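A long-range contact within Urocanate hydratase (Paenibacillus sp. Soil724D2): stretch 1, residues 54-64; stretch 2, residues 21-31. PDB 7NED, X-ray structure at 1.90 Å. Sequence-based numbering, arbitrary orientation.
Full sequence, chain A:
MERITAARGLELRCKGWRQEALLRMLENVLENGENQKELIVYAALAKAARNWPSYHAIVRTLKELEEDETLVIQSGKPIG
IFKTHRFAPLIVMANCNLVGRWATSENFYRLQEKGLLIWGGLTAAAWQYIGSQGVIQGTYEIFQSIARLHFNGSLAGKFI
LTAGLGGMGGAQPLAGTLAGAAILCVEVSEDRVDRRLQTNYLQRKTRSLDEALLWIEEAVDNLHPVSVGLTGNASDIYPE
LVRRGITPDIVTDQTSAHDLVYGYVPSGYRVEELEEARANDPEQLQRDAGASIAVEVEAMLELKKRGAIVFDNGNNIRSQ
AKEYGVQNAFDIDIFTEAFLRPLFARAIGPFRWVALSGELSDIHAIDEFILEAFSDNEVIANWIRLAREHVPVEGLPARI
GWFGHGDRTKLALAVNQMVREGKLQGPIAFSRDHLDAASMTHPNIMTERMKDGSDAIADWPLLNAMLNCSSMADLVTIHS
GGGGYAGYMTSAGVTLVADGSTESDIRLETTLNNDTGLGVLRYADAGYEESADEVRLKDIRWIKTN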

# COMPACT_ATOMS: atom_id res chain seq x y z
N SER A 54 -3.37 -0.57 23.46
CA SER A 54 -2.34 -0.30 22.46
C SER A 54 -1.54 0.95 22.80
O SER A 54 -0.31 0.97 22.66
CB SER A 54 -3.00 -0.14 21.08
OG SER A 54 -3.56 -1.37 20.70
N TYR A 55 -2.22 2.02 23.23
CA TYR A 55 -1.52 3.25 23.60
C TYR A 55 -0.49 2.99 24.69
O TYR A 55 0.67 3.40 24.59
CB TYR A 55 -2.54 4.31 24.05
CG TYR A 55 -1.91 5.46 24.76
CD1 TYR A 55 -1.43 6.55 24.05
CD2 TYR A 55 -1.80 5.47 26.14
CE1 TYR A 55 -0.84 7.63 24.71
CE2 TYR A 55 -1.21 6.54 26.80
CZ TYR A 55 -0.74 7.61 26.08
OH TYR A 55 -0.14 8.66 26.73
N HIS A 56 -0.91 2.34 25.78
CA HIS A 56 0.05 2.11 26.87
C HIS A 56 1.22 1.26 26.41
O HIS A 56 2.37 1.50 26.83
CB HIS A 56 -0.65 1.44 28.05
CG HIS A 56 -1.67 2.34 28.68
ND1 HIS A 56 -1.33 3.51 29.33
CD2 HIS A 56 -3.02 2.24 28.75
CE1 HIS A 56 -2.43 4.10 29.78
NE2 HIS A 56 -3.46 3.35 29.44
N ALA A 57 0.96 0.23 25.58
CA ALA A 57 2.07 -0.60 25.09
C ALA A 57 2.97 0.16 24.13
O ALA A 57 4.20 -0.02 24.15
CB ALA A 57 1.53 -1.88 24.44
N ILE A 58 2.41 1.06 23.31
CA ILE A 58 3.26 1.95 22.51
C ILE A 58 4.13 2.82 23.41
O ILE A 58 5.34 2.96 23.17
CB ILE A 58 2.39 2.81 21.56
CG1 ILE A 58 1.74 1.93 20.48
CG2 ILE A 58 3.21 3.96 20.94
CD1 ILE A 58 0.66 2.68 19.68
N VAL A 59 3.54 3.43 24.44
CA VAL A 59 4.31 4.28 25.33
C VAL A 59 5.44 3.49 25.99
O VAL A 59 6.60 3.92 26.00
CB VAL A 59 3.40 4.96 26.36
CG1 VAL A 59 4.23 5.68 27.43
CG2 VAL A 59 2.51 5.97 25.65
N ARG A 60 5.11 2.32 26.57
CA ARG A 60 6.16 1.47 27.16
C ARG A 60 7.25 1.16 26.15
O ARG A 60 8.45 1.28 26.45
CB ARG A 60 5.57 0.17 27.71
CG ARG A 60 4.77 0.32 28.98
CD ARG A 60 4.42 -1.05 29.58
NE ARG A 60 3.58 -1.84 28.69
CZ ARG A 60 2.25 -1.81 28.67
NH1 ARG A 60 1.56 -1.03 29.52
NH2 ARG A 60 1.60 -2.58 27.81
N THR A 61 6.86 0.75 24.95
CA THR A 61 7.85 0.36 23.96
C THR A 61 8.78 1.52 23.60
O THR A 61 9.99 1.34 23.48
CB THR A 61 7.17 -0.16 22.70
OG1 THR A 61 6.33 -1.27 23.03
CG2 THR A 61 8.24 -0.61 21.68
N LEU A 62 8.22 2.73 23.40
CA LEU A 62 9.06 3.86 23.02
C LEU A 62 10.05 4.22 24.11
O LEU A 62 11.14 4.71 23.81
CB LEU A 62 8.20 5.11 22.71
CG LEU A 62 7.58 5.13 21.31
CD1 LEU A 62 6.54 6.23 21.21
CD2 LEU A 62 8.68 5.33 20.31
N LYS A 63 9.68 4.05 25.37
CA LYS A 63 10.59 4.38 26.46
C LYS A 63 11.82 3.46 26.51
O LYS A 63 12.80 3.85 26.99
CB LYS A 63 9.88 4.43 27.80
CG LYS A 63 8.90 5.56 27.93
CD LYS A 63 8.06 5.43 29.19
CE LYS A 63 7.03 6.49 29.34
NZ LYS A 63 6.10 6.26 30.46
N GLU A 64 11.72 2.26 25.97
CA GLU A 64 12.82 1.32 25.96
C GLU A 64 13.48 1.05 24.59
O GLU A 64 14.44 0.38 24.51
CB GLU A 64 12.40 0.01 26.59
CG GLU A 64 11.93 0.15 28.02
CD GLU A 64 11.19 -1.05 28.50
OE1 GLU A 64 11.52 -2.14 28.04
OE2 GLU A 64 10.24 -0.93 29.27
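Stretch 2 21-31: ALLRMLENVLE

Two helices distant in sequence can be held together almost wholly by the fit of their apolar side chains, and the packing of residues 21-31 on residues 54-64 in this hydratase is a compact example. Both stretches are helical throughout, each helix beginning earlier in the chain. Their N-to-C directions differ by 156°, a nearly antiparallel arrangement with a signed crossing angle of -156°, and their axes approach to 9.8 Å. Direction fixes the order of partners: the beginning of stretch 2 lies by the end of stretch 1, where the CA atoms of Leu-62 and Leu-23 are 6.5 Å apart, and Leu-30 is carried back to Tyr-55.

Within each helix, the backbone is tied by i to i+4 hydrogen bonds, such as Leu-26 N to Leu-22 O (3.0 Å) and Val-59 N to Tyr-55 O (2.9 Å). No hydrogen bond crosses directly between the stretches, and the 393 Å² buried between them comes mainly from side-chain packing.

The apolar contacts follow the helical repeat. Stretch 2 presents Leu-22, Leu-26 and Leu-30, whose CA-to-CB bonds all point toward stretch 1, together with Leu-23, which starts sideways but brings its end nearer. Leu-26 is shared by three partners: its CD2 lies 3.8 Å from Tyr-55 CE1, 3.8 Å from Ile-58 CG2 and 4.0 Å from Val-59 CG2. Leu-23, the residue most covered in this contact, receives Val-59 through CD1, 3.8 Å from Val-59 CG2. Leu-62 points toward stretch 2 and closes in on the backbone itself, its CD1 lying 3.8 Å from Leu-23 CA, while its CD2 reaches to 4.3 Å from Leu-22 CB. Beside it, the extended aliphatic chain of Lys-63 brings CE to 4.1 Å from Leu-23 CD2.

Tyr-55 shows how an aromatic residue can serve both apolar packing and polar bridging. Its chi1 is t, and although its CA-to-CB bond runs sideways, the end of the side chain comes nearer to stretch 2. The ring meets Leu-26 CD2 and Leu-30 CD1 obliquely; the latter lies just 3.4 Å from Tyr-55 CE1, a tight contact.

The polar link is indirect. One water donates a hydrogen bond to Glu-27 OE2 at 2.7 Å and is also hydrogen-bonded to Tyr-55 OH at 3.2 Å, so the carboxylate and hydroxyl are joined across the helices without meeting directly.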

# COMPACT_ATOMS: atom_id res chain seq x y z
N ALA A 21 11.05 12.20 20.98
CA ALA A 21 10.30 13.07 20.09
C ALA A 21 9.02 12.39 19.64
O ALA A 21 7.93 12.99 19.69
CB ALA A 21 11.16 13.47 18.88
N LEU A 22 9.11 11.11 19.25
CA LEU A 22 7.92 10.41 18.82
C LEU A 22 6.93 10.25 19.96
O LEU A 22 5.72 10.35 19.75
CB LEU A 22 8.27 9.04 18.22
CG LEU A 22 9.27 9.14 17.05
CD1 LEU A 22 9.61 7.73 16.48
CD2 LEU A 22 8.74 10.09 15.94
N LEU A 23 7.43 9.95 21.17
CA LEU A 23 6.53 9.82 22.33
C LEU A 23 5.81 11.14 22.59
O LEU A 23 4.59 11.17 22.81
CB LEU A 23 7.32 9.39 23.58
CG LEU A 23 6.50 9.34 24.88
CD1 LEU A 23 5.32 8.35 24.73
CD2 LEU A 23 7.40 8.96 26.04
N ARG A 24 6.54 12.24 22.53
CA ARG A 24 5.89 13.53 22.77
C ARG A 24 4.93 13.89 21.66
O ARG A 24 3.94 14.59 21.90
CB ARG A 24 6.94 14.61 22.94
CG ARG A 24 7.70 14.41 24.23
CD ARG A 24 8.64 15.58 24.51
NE ARG A 24 9.42 15.30 25.71
CZ ARG A 24 10.10 16.22 26.40
NH1 ARG A 24 10.09 17.51 26.01
NH2 ARG A 24 10.77 15.85 27.48
N MET A 25 5.22 13.49 20.41
CA MET A 25 4.26 13.78 19.35
C MET A 25 2.97 12.98 19.55
O MET A 25 1.86 13.47 19.29
CB MET A 25 4.92 13.45 18.00
CG MET A 25 5.95 14.46 17.64
SD MET A 25 6.59 14.05 16.04
CE MET A 25 5.44 14.88 14.91
N LEU A 26 3.10 11.74 20.01
CA LEU A 26 1.91 10.98 20.38
C LEU A 26 1.11 11.70 21.47
O LEU A 26 -0.11 11.90 21.34
CB LEU A 26 2.32 9.56 20.84
CG LEU A 26 1.25 8.72 21.52
CD1 LEU A 26 0.00 8.53 20.64
CD2 LEU A 26 1.80 7.37 21.94
N GLU A 27 1.79 12.12 22.53
CA GLU A 27 1.10 12.85 23.58
C GLU A 27 0.47 14.11 23.03
O GLU A 27 -0.65 14.48 23.40
CB GLU A 27 2.08 13.19 24.69
CG GLU A 27 2.57 11.96 25.42
CD GLU A 27 3.71 12.25 26.36
OE1 GLU A 27 4.53 13.14 26.08
OE2 GLU A 27 3.77 11.59 27.40
N ASN A 28 1.20 14.79 22.13
CA ASN A 28 0.76 16.08 21.60
C ASN A 28 -0.50 15.96 20.74
O ASN A 28 -1.35 16.86 20.78
CB ASN A 28 1.90 16.72 20.80
CG ASN A 28 1.60 18.16 20.41
OD1 ASN A 28 1.20 18.97 21.27
ND2 ASN A 28 1.79 18.49 19.12
N VAL A 29 -0.64 14.90 19.93
CA VAL A 29 -1.87 14.80 19.15
C VAL A 29 -3.04 14.50 20.08
O VAL A 29 -4.19 14.85 19.77
CB VAL A 29 -1.80 13.78 18.00
CG1 VAL A 29 -0.63 14.08 17.06
CG2 VAL A 29 -1.72 12.34 18.52
N LEU A 30 -2.80 13.80 21.20
CA LEU A 30 -3.89 13.58 22.15
C LEU A 30 -4.20 14.87 22.91
O LEU A 30 -5.38 15.22 23.12
CB LEU A 30 -3.53 12.43 23.11
CG LEU A 30 -3.53 11.03 22.46
CD1 LEU A 30 -2.93 9.96 23.39
CD2 LEU A 30 -4.92 10.61 22.04
N GLU A 31 -3.17 15.64 23.25
CA GLU A 31 -3.39 16.92 23.90
C GLU A 31 -4.23 17.85 23.03
O GLU A 31 -5.12 18.55 23.54
CB GLU A 31 -2.04 17.57 24.25
CG GLU A 31 -2.18 18.98 24.90
CD GLU A 31 -0.85 19.52 25.40
OE1 GLU A 31 0.18 18.78 25.37
OE2 GLU A 31 -0.81 20.71 25.82
O HOH W 1 2.90 9.06 27.50